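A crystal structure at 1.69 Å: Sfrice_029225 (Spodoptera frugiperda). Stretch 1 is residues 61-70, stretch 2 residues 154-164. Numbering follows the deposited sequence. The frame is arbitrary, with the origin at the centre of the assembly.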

ATOM      1  N   HIS A  61     -20.310   1.743  -7.215  1.00 15.87           N
ATOM      2  CA  HIS A  61     -19.990   0.626  -6.341  1.00 11.26           C
ATOM      3  C   HIS A  61     -19.260  -0.457  -7.123  1.00 16.24           C
ATOM      4  O   HIS A  61     -19.550  -0.695  -8.300  1.00 15.61           O
ATOM      5  CB  HIS A  61     -21.259   0.036  -5.716  1.00 11.87           C
ATOM      6  CG  HIS A  61     -21.916   0.925  -4.709  1.00 16.60           C
ATOM      7  ND1 HIS A  61     -22.699   2.002  -5.064  1.00 17.24           N
ATOM      8  CD2 HIS A  61     -21.934   0.878  -3.353  1.00 15.01           C
ATOM      9  CE1 HIS A  61     -23.157   2.591  -3.974  1.00 20.11           C
ATOM     10  NE2 HIS A  61     -22.706   1.929  -2.922  1.00 15.17           N
ATOM     11  N   VAL A  62     -18.305  -1.105  -6.469  1.00 12.84           N
ATOM     12  CA  VAL A  62     -17.690  -2.312  -7.008  1.00 11.13           C
ATOM     13  C   VAL A  62     -18.551  -3.500  -6.604  1.00 14.71           C
ATOM     14  O   VAL A  62     -18.848  -3.692  -5.420  1.00 15.93           O
ATOM     15  CB  VAL A  62     -16.247  -2.475  -6.506  1.00 10.80           C
ATOM     16  CG1 VAL A  62     -15.698  -3.819  -6.940  1.00 11.87           C
ATOM     17  CG2 VAL A  62     -15.370  -1.351  -7.044  1.00 13.11           C
ATOM     18  N   HIS A  63     -18.958  -4.290  -7.591  1.00 12.44           N
ATOM     19  CA  HIS A  63     -19.891  -5.399  -7.424  1.00 11.12           C
ATOM     20  C   HIS A  63     -19.080  -6.697  -7.447  1.00 13.35           C
ATOM     21  O   HIS A  63     -18.541  -7.075  -8.490  1.00 12.16           O
ATOM     22  CB  HIS A  63     -20.925  -5.332  -8.550  1.00 11.31           C
ATOM     23  CG  HIS A  63     -22.028  -6.343  -8.465  1.00 15.70           C
ATOM     24  ND1 HIS A  63     -22.003  -7.429  -7.618  1.00 17.83           N
ATOM     25  CD2 HIS A  63     -23.190  -6.435  -9.157  1.00 13.91           C
ATOM     26  CE1 HIS A  63     -23.106  -8.139  -7.782  1.00 16.36           C
ATOM     27  NE2 HIS A  63     -23.841  -7.559  -8.713  1.00 21.20           N
ATOM     28  N   VAL A  64     -18.991  -7.372  -6.296  1.00 10.32           N
ATOM     29  CA  VAL A  64     -18.229  -8.614  -6.155  1.00 11.11           C
ATOM     30  C   VAL A  64     -19.123  -9.776  -6.575  1.00  9.50           C
ATOM     31  O   VAL A  64     -20.287  -9.850  -6.165  1.00 11.57           O
ATOM     32  CB  VAL A  64     -17.737  -8.794  -4.703  1.00  7.25           C
ATOM     33  CG1 VAL A  64     -16.993 -10.132  -4.522  1.00 13.01           C
ATOM     34  CG2 VAL A  64     -16.856  -7.611  -4.271  1.00  9.36           C
ATOM     35  N   HIS A  65     -18.585 -10.688  -7.396  1.00 10.85           N
ATOM     36  CA  HIS A  65     -19.358 -11.823  -7.889  1.00 10.39           C
ATOM     37  C   HIS A  65     -18.874 -13.176  -7.386  1.00  9.93           C
ATOM     38  O   HIS A  65     -19.546 -14.184  -7.649  1.00 12.58           O
ATOM     39  CB  HIS A  65     -19.355 -11.838  -9.425  1.00 14.42           C
ATOM     40  CG  HIS A  65     -19.925 -10.600 -10.035  1.00 12.78           C
ATOM     41  ND1 HIS A  65     -21.260 -10.277  -9.953  1.00 16.18           N
ATOM     42  CD2 HIS A  65     -19.333  -9.594 -10.720  1.00 17.51           C
ATOM     43  CE1 HIS A  65     -21.470  -9.129 -10.571  1.00 19.54           C
ATOM     44  NE2 HIS A  65     -20.317  -8.695 -11.046  1.00 16.32           N
ATOM     45  N   HIS A  66     -17.741 -13.233  -6.682  1.00 10.69           N
ATOM     46  CA  HIS A  66     -17.160 -14.495  -6.243  1.00 11.37           C
ATOM     47  C   HIS A  66     -16.667 -14.345  -4.814  1.00 12.36           C
ATOM     48  O   HIS A  66     -15.920 -13.411  -4.504  1.00 14.08           O
ATOM     49  CB  HIS A  66     -16.005 -14.918  -7.153  1.00 12.58           C
ATOM     50  CG  HIS A  66     -16.356 -14.907  -8.602  1.00 13.23           C
ATOM     51  ND1 HIS A  66     -16.276 -13.768  -9.377  1.00 13.16           N
ATOM     52  CD2 HIS A  66     -16.801 -15.891  -9.417  1.00 15.90           C
ATOM     53  CE1 HIS A  66     -16.651 -14.056 -10.611  1.00 17.84           C
ATOM     54  NE2 HIS A  66     -16.974 -15.338 -10.662  1.00 20.38           N
ATOM     55  N   THR A  67     -17.075 -15.274  -3.958  1.00 12.53           N
ATOM     56  CA  THR A  67     -16.670 -15.246  -2.560  1.00 13.34           C
ATOM     57  C   THR A  67     -15.212 -15.667  -2.409  1.00 14.62           C
ATOM     58  O   THR A  67     -14.757 -16.622  -3.045  1.00 17.68           O
ATOM     59  CB  THR A  67     -17.573 -16.177  -1.752  1.00 15.30           C
ATOM     60  OG1 THR A  67     -18.933 -15.733  -1.866  1.00 14.74           O
ATOM     61  CG2 THR A  67     -17.162 -16.195  -0.288  1.00 15.35           C
ATOM     62  N   GLY A  68     -14.475 -14.948  -1.572  1.00 14.17           N
ATOM     63  CA  GLY A  68     -13.110 -15.342  -1.284  1.00 15.70           C
ATOM     64  C   GLY A  68     -12.382 -14.266  -0.512  1.00 11.44           C
ATOM     65  O   GLY A  68     -12.962 -13.256  -0.099  1.00 11.24           O
ATOM     66  N   VAL A  69     -11.094 -14.513  -0.304  1.00 10.16           N
ATOM     67  CA  VAL A  69     -10.210 -13.521   0.299  1.00 10.32           C
ATOM     68  C   VAL A  69      -9.547 -12.750  -0.831  1.00 12.09           C
ATOM     69  O   VAL A  69      -8.914 -13.348  -1.709  1.00 11.90           O
ATOM     70  CB  VAL A  69      -9.166 -14.171   1.219  1.00  9.79           C
ATOM     71  CG1 VAL A  69      -8.184 -13.126   1.736  1.00  9.77           C
ATOM     72  CG2 VAL A  69      -9.859 -14.858   2.379  1.00 12.44           C
ATOM     73  N   TYR A  70      -9.721 -11.430  -0.817  1.00  9.73           N
ATOM     74  CA  TYR A  70      -9.209 -10.532  -1.841  1.00 11.51           C
ATOM     75  C   TYR A  70      -8.184  -9.587  -1.239  1.00 13.38           C
ATOM     76  O   TYR A  70      -8.348  -9.118  -0.113  1.00 12.62           O
ATOM     77  CB  TYR A  70     -10.306  -9.642  -2.438  1.00 11.10           C
ATOM     78  CG  TYR A  70     -11.314 -10.308  -3.332  1.00 12.45           C
ATOM     79  CD1 TYR A  70     -12.274 -11.169  -2.814  1.00 10.86           C
ATOM     80  CD2 TYR A  70     -11.333 -10.043  -4.689  1.00 10.81           C
ATOM     81  CE1 TYR A  70     -13.217 -11.756  -3.625  1.00  9.97           C
ATOM     82  CE2 TYR A  70     -12.268 -10.623  -5.513  1.00  9.75           C
ATOM     83  CZ  TYR A  70     -13.205 -11.483  -4.983  1.00 11.60           C
ATOM     84  OH  TYR A  70     -14.132 -12.055  -5.817  1.00 12.65           O
ATOM     85  N   PHE A 154      -7.979   5.572  -7.318  1.00  9.84           N
ATOM     86  CA  PHE A 154      -8.357   4.277  -7.876  1.00  9.87           C
ATOM     87  C   PHE A 154      -8.809   3.334  -6.767  1.00 11.19           C
ATOM     88  O   PHE A 154      -8.575   3.574  -5.579  1.00 10.54           O
ATOM     89  CB  PHE A 154      -7.197   3.650  -8.658  1.00  9.65           C
ATOM     90  CG  PHE A 154      -5.867   3.725  -7.945  1.00 11.49           C
ATOM     91  CD1 PHE A 154      -5.530   2.794  -6.974  1.00 13.13           C
ATOM     92  CD2 PHE A 154      -4.951   4.716  -8.263  1.00 11.06           C
ATOM     93  CE1 PHE A 154      -4.312   2.862  -6.320  1.00 10.77           C
ATOM     94  CE2 PHE A 154      -3.729   4.787  -7.613  1.00 14.08           C
ATOM     95  CZ  PHE A 154      -3.405   3.850  -6.646  1.00 11.09           C
ATOM     96  N   ILE A 155      -9.445   2.239  -7.182  1.00 12.55           N
ATOM     97  CA  ILE A 155      -9.815   1.135  -6.298  1.00  9.60           C
ATOM     98  C   ILE A 155      -9.676  -0.155  -7.094  1.00  9.13           C
ATOM     99  O   ILE A 155     -10.110  -0.235  -8.247  1.00 11.05           O
ATOM    100  CB  ILE A 155     -11.243   1.284  -5.725  1.00  9.72           C
ATOM    101  CG1 ILE A 155     -11.654   0.022  -4.957  1.00 10.83           C
ATOM    102  CG2 ILE A 155     -12.264   1.588  -6.823  1.00 11.39           C
ATOM    103  CD1 ILE A 155     -12.939   0.180  -4.160  1.00  8.88           C
ATOM    104  N   GLY A 156      -9.009  -1.144  -6.508  1.00  8.64           N
ATOM    105  CA  GLY A 156      -8.773  -2.393  -7.197  1.00  8.36           C
ATOM    106  C   GLY A 156      -8.833  -3.550  -6.224  1.00 10.18           C
ATOM    107  O   GLY A 156      -8.743  -3.374  -5.004  1.00  9.47           O
ATOM    108  N   LEU A 157      -9.019  -4.742  -6.782  1.00  8.84           N
ATOM    109  CA  LEU A 157      -9.080  -5.933  -5.955  1.00 11.53           C
ATOM    110  C   LEU A 157      -8.667  -7.140  -6.774  1.00 12.81           C
ATOM    111  O   LEU A 157      -8.931  -7.220  -7.978  1.00 11.41           O
ATOM    112  CB  LEU A 157     -10.469  -6.184  -5.344  1.00 18.78           C
ATOM    113  CG  LEU A 157     -11.818  -5.592  -5.770  1.00 26.48           C
ATOM    114  CD1 LEU A 157     -11.989  -5.416  -7.267  1.00 13.71           C
ATOM    115  CD2 LEU A 157     -12.925  -6.481  -5.217  1.00 19.52           C
ATOM    116  N   VAL A 158      -8.031  -8.085  -6.086  1.00 13.20           N
ATOM    117  CA  VAL A 158      -7.518  -9.310  -6.680  1.00 10.30           C
ATOM    118  C   VAL A 158      -7.913 -10.451  -5.759  1.00 11.28           C
ATOM    119  O   VAL A 158      -7.523 -10.465  -4.587  1.00 12.01           O
ATOM    120  CB  VAL A 158      -5.988  -9.272  -6.859  1.00 12.07           C
ATOM    121  CG1 VAL A 158      -5.498 -10.573  -7.489  1.00 15.31           C
ATOM    122  CG2 VAL A 158      -5.549  -8.061  -7.685  1.00 14.65           C
ATOM    123  N   LYS A 159      -8.658 -11.419  -6.281  1.00 10.04           N
ATOM    124  CA  LYS A 159      -8.968 -12.584  -5.464  1.00 10.44           C
ATOM    125  C   LYS A 159      -7.713 -13.425  -5.262  1.00 11.66           C
ATOM    126  O   LYS A 159      -7.020 -13.772  -6.224  1.00 15.37           O
ATOM    127  CB  LYS A 159     -10.073 -13.420  -6.097  1.00 12.02           C
ATOM    128  CG  LYS A 159     -10.554 -14.533  -5.179  1.00 13.90           C
ATOM    129  CD  LYS A 159     -11.609 -15.387  -5.842  1.00 20.31           C
ATOM    130  CE  LYS A 159     -11.893 -16.613  -4.999  1.00 28.97           C
ATOM    131  NZ  LYS A 159     -11.909 -17.841  -5.825  1.00 37.23           N
ATOM    132  N   LEU A 160      -7.429 -13.752  -4.000  1.00 10.39           N
ATOM    133  CA  LEU A 160      -6.242 -14.507  -3.618  1.00 10.65           C
ATOM    134  C   LEU A 160      -6.526 -15.967  -3.322  1.00 12.27           C
ATOM    135  O   LEU A 160      -5.664 -16.816  -3.578  1.00 15.07           O
ATOM    136  CB  LEU A 160      -5.592 -13.888  -2.378  1.00 10.32           C
ATOM    137  CG  LEU A 160      -5.203 -12.418  -2.477  1.00 14.36           C
ATOM    138  CD1 LEU A 160      -4.580 -11.986  -1.153  1.00 13.32           C
ATOM    139  CD2 LEU A 160      -4.247 -12.208  -3.628  1.00 15.53           C
ATOM    140  N   ALA A 161      -7.699 -16.277  -2.773  1.00 13.26           N
ATOM    141  CA  ALA A 161      -8.006 -17.645  -2.382  1.00 14.30           C
ATOM    142  C   ALA A 161      -9.506 -17.819  -2.214  1.00 13.92           C
ATOM    143  O   ALA A 161     -10.227 -16.869  -1.891  1.00 13.71           O
ATOM    144  CB  ALA A 161      -7.303 -18.024  -1.076  1.00 16.81           C
ATOM    145  N   ASP A 162      -9.961 -19.052  -2.414  1.00 18.91           N
ATOM    146  CA  ASP A 162     -11.312 -19.420  -2.019  1.00 18.98           C
ATOM    147  C   ASP A 162     -11.437 -19.382  -0.503  1.00 21.63           C
ATOM    148  O   ASP A 162     -10.456 -19.548   0.226  1.00 24.64           O
ATOM    149  CB  ASP A 162     -11.664 -20.823  -2.516  1.00 23.16           C
ATOM    150  CG  ASP A 162     -11.755 -20.910  -4.024  1.00 35.12           C
ATOM    151  OD1 ASP A 162     -12.108 -19.899  -4.663  1.00 39.00           O
ATOM    152  OD2 ASP A 162     -11.476 -21.999  -4.571  1.00 44.28           O
ATOM    153  N   ALA A 163     -12.661 -19.174  -0.026  1.00 18.37           N
ATOM    154  CA  ALA A 163     -12.914 -19.181   1.406  1.00 24.48           C
ATOM    155  C   ALA A 163     -14.408 -19.325   1.650  1.00 21.09           C
ATOM    156  O   ALA A 163     -15.215 -18.709   0.952  1.00 21.20           O
ATOM    157  CB  ALA A 163     -12.392 -17.902   2.075  1.00 21.08           C
ATOM    158  N   GLU A 164     -14.763 -20.139   2.639  1.00 20.34           N
ATOM    159  CA  GLU A 164     -16.123 -20.164   3.145  1.00 24.12           C
ATOM    160  C   GLU A 164     -16.365 -18.944   4.031  1.00 20.52           C
ATOM    161  O   GLU A 164     -15.428 -18.326   4.542  1.00 20.51           O
ATOM    162  CB  GLU A 164     -16.371 -21.445   3.936  1.00 34.19           C
ATOM    163  CG  GLU A 164     -15.894 -22.699   3.234  1.00 41.40           C
ATOM    164  CD  GLU A 164     -17.033 -23.481   2.620  1.00 52.75           C
ATOM    165  OE1 GLU A 164     -18.171 -23.379   3.130  1.00 58.33           O
ATOM    166  OE2 GLU A 164     -16.795 -24.199   1.627  1.00 58.22           O
TER
HETATM  167  O   HOH W   1     -14.525 -19.218  -2.296  1.00 19.00           O

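Stretch 2 begins as a strand and continues into loop, meeting Val62 and Val64 of stretch 1 through side chains, strand 68-70 through an antiparallel backbone ladder, and Thr67 in the loop before it. The axes of the two laddered strands come within 4.6 Å at 129° between their directions. Together the two stretches bury 652 Å².

Phe154 lies beyond reach of stretch 1, and the contact begins at Ile155. Its CA-to-CB bond points toward stretch 1, and the extended side chain, with both chi angles in t, brings Ile155 CD1 to 4.1 Å from Val62 CG2. No backbone pairing exists here, the CA atoms of Val62 and Ile155 being 8.6 Å apart, so branched aliphatic groups fill the gap. After Gly156, Leu157 again turns toward stretch 1 and gathers three partners. Leu157 CD1 lies 4.1 Å from Val62 CG1, and Leu157 CD2 lies 4.2 Å from the same Val62 CG1, 4.2 Å from Val64 CG2 and 3.9 Å from Tyr70 CD2. This buried leucine thus joins the valines to the tyrosine ring in a continuous apolar cluster.

Val158 directs its side chain away and contributes its carbonyl instead: Val158 O accepts a CA-H...O contact from Tyr70 CA at 3.2 Å. Lys159 then pairs with Tyr70 as an antiparallel, non-hydrogen-bonded pair, with both side chains on the same sheet face. The CA atoms of Tyr70 and Lys159 are only 4.2 Å apart, and Lys159 CB sits over the ring face, 3.9 Å from the Tyr70 ring centroid, in a CH-pi contact. The ring is held at its far end by a hydrogen bond from Tyr70 OH to His66 O (2.6 Å). Beyond the ring, the lysine chain extends until Lys159 CE is 3.5 Å from Thr67 O, and Lys159 NZ forms a very short salt bridge, 2.4 Å, with Asp162 OD1.

A beta bulge shifts the register by one residue between Tyr70 and Val69. As a result, Val69 O receives two amides: a hydrogen bond from Leu160 N at 2.8 Å and a weak one from Ala161 N at 3.3 Å. Ala161 O completes the pair by accepting from Val69 N at 3.0 Å. The same carbonyl lies 3.3 Å from Gly68 CA; a CB on this glycine would clash with Ala161 O and Lys159 CE.

Past Asp162, the chain turns Ala163 toward stretch 1, where Ala163 CB packs 4.0 Å from Val69 CG2. A water closes this end, accepting from Ala163 N (2.9 Å) and donating to Thr67 O (2.7 Å), while Thr67 CG2 approaches Ala163 O at 3.4 Å. Glu164 points away.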